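Local coordinates for AlgW protein (Pseudomonas aeruginosa, PDB 7CO3) that probably acts as a serine endopeptidase of the HtrA type, pairing a trypsin-like protease domain with a PDZ domain, at residues B[53-58]-B[178-183]; B[154-159]-B[269-274]; B[231-234]-B[238-241]. The protein carries 1 engineered substitution. All coordinates share one frame; numbering follows the deposited sequence.

In the fold
Contacts 1, 2 and 3 show how chemistry follows place within one protease domain. All three are buried, yet contact 1 also lies at the join between subunits, whereas no other chain touches contacts 2 or 3. Contacts 1 and 3 are neighbours, about 10 Å between centres, and reach the same sheet, in which strands 180-185 and 230-233 run side by side. Contact 2, about 29 Å from contact 1 between centres, belongs to the other barrel and sets helix 261-274 against it. Contacts 1 and 2 join distant parts of the chain through apolar side chains alone; contact 3, a local hairpin, is held by backbone hydrogen bonds with side-chain packing added.

Contact 1: residues B[53-58]-B[178-183]; sequences VSYANA and GDVCLA
Tyr-55 and Ala-58 meet Val-180 and Leu-182, two bumps on one side of strand 180-185, and the fit is a matter of shape alone, with no hydrogen bond between the segments. The far end of the tyrosine reaches Val-180: CE1 of Tyr-55 lies 3.7 Å from CG1 of Val-180. Its hydroxyl end rests in the fork of the valine, with OH of Tyr-55 3.7 Å from CG1 and 3.8 Å from CG2 of Val-180. The ring meets CG1 of Val-180 and CD1 of Leu-182 at a slant.

Nearer the backbone, Leu-182 fills a hollow on the other segment. Its CD2 rests in the notch formed by two beta carbons, 4.0 Å from CB of Tyr-55 and 4.0 Å from CB of Ala-58. Tyr-55, at the N-cap position of helix 56-62, has its ring anti to its own carbonyl carbon (chi1 -55°), a setting that carries the ring out toward the strand. Just before it, Ser-54 OG accepts from the backbone N of Ala-56, 3.0 Å away, in an ST turn that shapes the approach to the helix.

Ser-54 OG is also hydrogen-bonded to Asp-179 of a second subunit, and Tyr-55 packs on Ile-198 of that subunit. The third subunit adds its Tyr-55 to Val-180. Such reciprocal joining of N-terminal segments to neighbouring protease domains is typical of the HtrA trimer.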
# COMPACT_ATOMS: atom_id res chain seq x y z
N VAL B 53 -17.34 6.47 2.85
CA VAL B 53 -17.94 7.18 1.71
C VAL B 53 -17.91 6.21 0.52
O VAL B 53 -17.69 5.02 0.73
CB VAL B 53 -17.20 8.54 1.44
CG1 VAL B 53 -15.84 8.35 0.79
CG2 VAL B 53 -18.07 9.49 0.64
N SER B 54 -18.20 6.65 -0.70
CA SER B 54 -18.01 5.76 -1.84
C SER B 54 -17.50 6.54 -3.03
O SER B 54 -17.91 7.68 -3.26
CB SER B 54 -19.30 5.01 -2.23
OG SER B 54 -19.10 4.21 -3.39
N TYR B 55 -16.61 5.92 -3.80
CA TYR B 55 -16.14 6.45 -5.06
C TYR B 55 -16.77 5.72 -6.24
O TYR B 55 -16.30 5.87 -7.37
CB TYR B 55 -14.61 6.40 -5.09
CG TYR B 55 -14.05 7.13 -3.87
CD1 TYR B 55 -14.01 8.54 -3.84
CD2 TYR B 55 -13.60 6.44 -2.74
CE1 TYR B 55 -13.54 9.21 -2.76
CE2 TYR B 55 -13.12 7.13 -1.63
CZ TYR B 55 -13.09 8.52 -1.66
OH TYR B 55 -12.64 9.23 -0.60
N ALA B 56 -17.84 4.97 -6.00
CA ALA B 56 -18.47 4.17 -7.05
C ALA B 56 -18.89 5.03 -8.25
O ALA B 56 -18.65 4.65 -9.40
CB ALA B 56 -19.67 3.42 -6.49
N ASN B 57 -19.49 6.19 -8.00
CA ASN B 57 -19.95 7.06 -9.08
C ASN B 57 -18.78 7.56 -9.91
O ASN B 57 -18.83 7.52 -11.14
CB ASN B 57 -20.76 8.24 -8.52
CG ASN B 57 -22.11 7.79 -8.02
OD1 ASN B 57 -22.78 8.48 -7.26
ND2 ASN B 57 -22.52 6.63 -8.46
N ALA B 58 -17.70 7.97 -9.25
CA ALA B 58 -16.49 8.34 -9.99
C ALA B 58 -15.98 7.18 -10.84
O ALA B 58 -15.61 7.37 -12.01
CB ALA B 58 -15.42 8.85 -9.03
N GLY B 178 -3.16 16.08 -0.85
CA GLY B 178 -4.17 15.70 0.10
C GLY B 178 -5.52 15.41 -0.53
O GLY B 178 -6.36 14.80 0.13
N ASP B 179 -5.77 15.88 -1.74
CA ASP B 179 -6.98 15.48 -2.46
C ASP B 179 -6.97 13.97 -2.71
O ASP B 179 -5.92 13.38 -2.94
CB ASP B 179 -7.07 16.19 -3.81
CG ASP B 179 -7.46 17.68 -3.74
OD1 ASP B 179 -7.99 18.16 -2.70
OD2 ASP B 179 -7.24 18.37 -4.76
N VAL B 180 -8.16 13.36 -2.73
CA VAL B 180 -8.27 11.93 -3.02
C VAL B 180 -8.17 11.70 -4.53
O VAL B 180 -8.69 12.49 -5.32
CB VAL B 180 -9.59 11.38 -2.46
CG1 VAL B 180 -9.88 9.95 -2.99
CG2 VAL B 180 -9.57 11.40 -0.98
N CYS B 181 -7.48 10.64 -4.95
CA CYS B 181 -7.48 10.26 -6.36
C CYS B 181 -7.60 8.75 -6.52
O CYS B 181 -7.37 7.97 -5.59
CB CYS B 181 -6.21 10.75 -7.10
SG CYS B 181 -4.70 10.19 -6.24
N LEU B 182 -7.92 8.36 -7.75
CA LEU B 182 -8.14 6.97 -8.14
C LEU B 182 -7.24 6.63 -9.32
O LEU B 182 -7.17 7.40 -10.29
CB LEU B 182 -9.61 6.77 -8.52
CG LEU B 182 -10.70 6.61 -7.47
CD1 LEU B 182 -10.61 7.56 -6.34
CD2 LEU B 182 -12.06 6.79 -8.15
N ALA B 183 -6.52 5.49 -9.26
CA ALA B 183 -5.75 4.95 -10.37
C ALA B 183 -6.57 3.84 -11.03
O ALA B 183 -7.20 3.03 -10.34
CB ALA B 183 -4.40 4.40 -9.90

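Contact 2: residues B[154-159]-B[269-274]; sequences LAVLKI and QSIIEH
Val-156 on strand 154-158 packs against Ile-271 and Ile-272 of helix 261-274, and between the two segments the interaction is purely apolar. Its main part is methyl against methyl: CG2 of Val-156 lies 3.6 Å from CG2 of Ile-271. The same isoleucine methyl is also 3.6 Å from CB of Val-156, while CD1 of Ile-271 lies 3.9 Å from CG2 of the valine. The two side chains run alongside in opposing directions and touch along their flanks. Val-156 has CG1 anti to its backbone N (chi1 178°), which sends its two methyls to different partners. CG2 takes Ile-271, and CG1 meets CG1 of Ile-272 at a looser 4.2 Å, the two side chains standing nearly at right angles. Met-268, one turn earlier in the helix, also packs on Val-156, and Ile-272 reaches on to Tyr-117 of strand 117-120.

No hydrogen bond crosses between the two segments. Backbone bonds tie Val-156 to Val-146 and Gly-147 of the neighbouring strand 140-149. On the helix, Ser-270 OG and His-274 ND1 form a hydrogen bond of 3.3 Å, with OG in the plane of the ring at its edge; the same OG also makes a weak hydrogen bond to the backbone O of Gln-276. CB of Glu-273 lies over the centre of one face of that imidazole.

With branched hydrocarbon alone meeting at the interface, the chemistry implies that helix 261-274 is held on the barrel here by close apolar packing, without any directional bond between these segments to fix its rotation.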
# COMPACT_ATOMS: atom_id res chain seq x y z
N LEU B 154 5.23 9.65 -23.63
CA LEU B 154 3.83 9.57 -24.06
C LEU B 154 3.71 9.04 -25.48
O LEU B 154 4.65 9.13 -26.28
CB LEU B 154 3.11 10.95 -23.94
CG LEU B 154 2.95 11.44 -22.48
CD1 LEU B 154 2.55 12.93 -22.39
CD2 LEU B 154 1.90 10.59 -21.75
N ALA B 155 2.55 8.48 -25.79
CA ALA B 155 2.30 8.02 -27.14
C ALA B 155 0.81 8.13 -27.39
O ALA B 155 0.01 8.10 -26.46
CB ALA B 155 2.79 6.59 -27.39
N VAL B 156 0.44 8.32 -28.66
CA VAL B 156 -0.95 8.46 -29.07
C VAL B 156 -1.28 7.32 -30.01
O VAL B 156 -0.49 7.00 -30.91
CB VAL B 156 -1.23 9.82 -29.74
CG1 VAL B 156 -2.65 9.87 -30.17
CG2 VAL B 156 -0.92 10.95 -28.80
N LEU B 157 -2.44 6.72 -29.79
CA LEU B 157 -2.99 5.63 -30.56
C LEU B 157 -4.33 6.09 -31.13
O LEU B 157 -4.97 7.00 -30.60
CB LEU B 157 -3.24 4.37 -29.69
CG LEU B 157 -2.11 3.75 -28.85
CD1 LEU B 157 -2.66 2.53 -28.03
CD2 LEU B 157 -0.97 3.34 -29.75
N LYS B 158 -4.76 5.40 -32.17
CA LYS B 158 -6.04 5.65 -32.83
C LYS B 158 -6.72 4.32 -33.09
O LYS B 158 -6.08 3.37 -33.56
CB LYS B 158 -5.84 6.41 -34.16
CG LYS B 158 -7.14 7.01 -34.76
CD LYS B 158 -7.95 5.98 -35.56
CE LYS B 158 -8.98 6.65 -36.46
NZ LYS B 158 -9.71 7.73 -35.75
N ILE B 159 -8.02 4.26 -32.80
CA ILE B 159 -8.84 3.10 -33.11
C ILE B 159 -10.08 3.56 -33.88
O ILE B 159 -10.47 4.72 -33.82
CB ILE B 159 -9.23 2.31 -31.83
CG1 ILE B 159 -10.13 3.12 -30.87
CG2 ILE B 159 -7.94 1.83 -31.10
CD1 ILE B 159 -10.69 2.27 -29.68
N GLN B 269 -2.16 16.77 -28.47
CA GLN B 269 -2.63 17.65 -29.54
C GLN B 269 -1.59 17.78 -30.65
O GLN B 269 -1.92 17.65 -31.84
CB GLN B 269 -3.04 19.01 -28.96
CG GLN B 269 -4.40 18.90 -28.22
CD GLN B 269 -4.65 19.91 -27.10
OE1 GLN B 269 -5.61 19.76 -26.34
NE2 GLN B 269 -3.81 20.95 -27.00
N SER B 270 -0.32 17.97 -30.29
CA SER B 270 0.71 18.13 -31.30
C SER B 270 1.00 16.84 -32.06
O SER B 270 1.34 16.88 -33.25
CB SER B 270 1.99 18.66 -30.71
OG SER B 270 2.71 19.31 -31.73
N ILE B 271 0.92 15.69 -31.38
CA ILE B 271 1.14 14.43 -32.07
C ILE B 271 0.04 14.20 -33.08
O ILE B 271 0.28 13.79 -34.22
CB ILE B 271 1.24 13.26 -31.06
CG1 ILE B 271 2.62 13.27 -30.39
CG2 ILE B 271 0.99 11.90 -31.74
CD1 ILE B 271 2.72 12.35 -29.14
N ILE B 272 -1.20 14.50 -32.69
CA ILE B 272 -2.31 14.33 -33.60
C ILE B 272 -2.13 15.23 -34.83
O ILE B 272 -2.52 14.86 -35.94
CB ILE B 272 -3.63 14.60 -32.85
CG1 ILE B 272 -3.79 13.59 -31.69
CG2 ILE B 272 -4.83 14.50 -33.77
CD1 ILE B 272 -5.23 13.26 -31.31
N GLU B 273 -1.45 16.36 -34.65
CA GLU B 273 -1.37 17.36 -35.71
C GLU B 273 -0.16 17.15 -36.59
O GLU B 273 -0.26 17.17 -37.82
CB GLU B 273 -1.33 18.76 -35.10
CG GLU B 273 -2.70 19.36 -34.83
CD GLU B 273 -3.20 20.17 -36.01
OE1 GLU B 273 -2.39 20.91 -36.61
OE2 GLU B 273 -4.40 20.07 -36.34
N HIS B 274 0.99 16.92 -35.98
CA HIS B 274 2.28 16.92 -36.65
C HIS B 274 3.02 15.60 -36.52
O HIS B 274 4.18 15.51 -36.93
CB HIS B 274 3.08 18.12 -36.11
CG HIS B 274 2.26 19.37 -36.01
ND1 HIS B 274 1.85 19.92 -34.81
CD2 HIS B 274 1.71 20.15 -36.97
CE1 HIS B 274 1.12 21.00 -35.04
NE2 HIS B 274 1.02 21.16 -36.34

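Contact 3: residues B[231-234]-B[238-241]; sequences LVDA and LIGI
A classic beta bulge interrupts the hairpin of strands 230-233 and 238-245: Ile-239 and Gly-240 together face Leu-231. The carbonyl O of Leu-231 accepts from both, from Ile-239 N at 2.9 Å and from Gly-240 N at 3.2 Å. The first donor lies in the carbonyl plane and gives a fairly straight bond (161° at the hydrogen); the second is more bent, at 139°. In return, Leu-231 N donates to Gly-240 O at 2.9 Å, from above the carbonyl plane.

Leu-231 and Gly-240 form a hydrogen-bonded antiparallel pair; beyond the bulge the register has shifted by one, and Val-232 faces Leu-238 as a non-hydrogen-bonded pair. Ile-239 holds CG1 between its backbone N and carbonyl carbon (chi1 59°), which brings that carbon to 3.3 Å from Leu-231 O and 3.9 Å from Leu-231 CG. CD1 of Leu-238, the residue before the bulge, comes within 3.5 Å of the same oxygen of Leu-231. Asp-233 OD1 accepts from the backbone N atoms of Ala-235 and Asn-237 and so braces the turn.

Val-232 is bonded through its backbone to Leu-182 in strand 180-185, which makes this bulged hairpin part of the antiparallel beta barrel typical of trypsin-like proteases.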
# COMPACT_ATOMS: atom_id res chain seq x y z
N LEU B 231 -5.10 8.39 -13.92
CA LEU B 231 -5.28 8.90 -12.56
C LEU B 231 -6.44 9.88 -12.60
O LEU B 231 -6.42 10.84 -13.38
CB LEU B 231 -4.03 9.59 -12.03
CG LEU B 231 -4.05 10.02 -10.57
CD1 LEU B 231 -4.15 8.76 -9.66
CD2 LEU B 231 -2.78 10.86 -10.28
N VAL B 232 -7.41 9.69 -11.73
CA VAL B 232 -8.66 10.42 -11.76
C VAL B 232 -8.91 11.08 -10.41
O VAL B 232 -8.46 10.57 -9.38
CB VAL B 232 -9.73 9.38 -12.19
CG1 VAL B 232 -10.85 9.21 -11.22
CG2 VAL B 232 -10.12 9.55 -13.64
N ASP B 233 -9.61 12.23 -10.40
CA ASP B 233 -9.92 12.91 -9.14
C ASP B 233 -11.13 12.25 -8.51
O ASP B 233 -11.70 11.32 -9.06
CB ASP B 233 -10.13 14.43 -9.34
CG ASP B 233 -11.39 14.77 -10.19
OD1 ASP B 233 -12.29 13.92 -10.37
OD2 ASP B 233 -11.47 15.91 -10.71
N ALA B 234 -11.58 12.76 -7.37
CA ALA B 234 -12.64 12.09 -6.62
C ALA B 234 -13.98 12.10 -7.35
O ALA B 234 -14.88 11.35 -6.97
CB ALA B 234 -12.81 12.72 -5.24
N LEU B 238 -10.19 13.18 -15.32
CA LEU B 238 -8.80 12.83 -15.56
C LEU B 238 -7.84 13.93 -15.13
O LEU B 238 -7.90 15.06 -15.64
CB LEU B 238 -8.59 12.53 -17.04
CG LEU B 238 -7.19 12.10 -17.48
CD1 LEU B 238 -6.84 10.70 -16.89
CD2 LEU B 238 -7.10 12.15 -19.01
N ILE B 239 -6.90 13.57 -14.26
CA ILE B 239 -5.83 14.47 -13.85
C ILE B 239 -4.45 14.00 -14.27
O ILE B 239 -3.49 14.79 -14.20
CB ILE B 239 -5.87 14.74 -12.33
CG1 ILE B 239 -5.72 13.43 -11.52
CG2 ILE B 239 -7.18 15.44 -11.96
CD1 ILE B 239 -5.56 13.66 -10.02
N GLY B 240 -4.28 12.76 -14.72
CA GLY B 240 -2.93 12.37 -15.09
C GLY B 240 -2.91 11.01 -15.75
O GLY B 240 -3.92 10.30 -15.82
N ILE B 241 -1.74 10.67 -16.27
CA ILE B 241 -1.46 9.39 -16.91
C ILE B 241 -0.43 8.69 -16.04
O ILE B 241 0.70 9.17 -15.92
CB ILE B 241 -0.93 9.53 -18.36
CG1 ILE B 241 -1.81 10.44 -19.20
CG2 ILE B 241 -0.80 8.14 -19.00
CD1 ILE B 241 -3.15 9.80 -19.52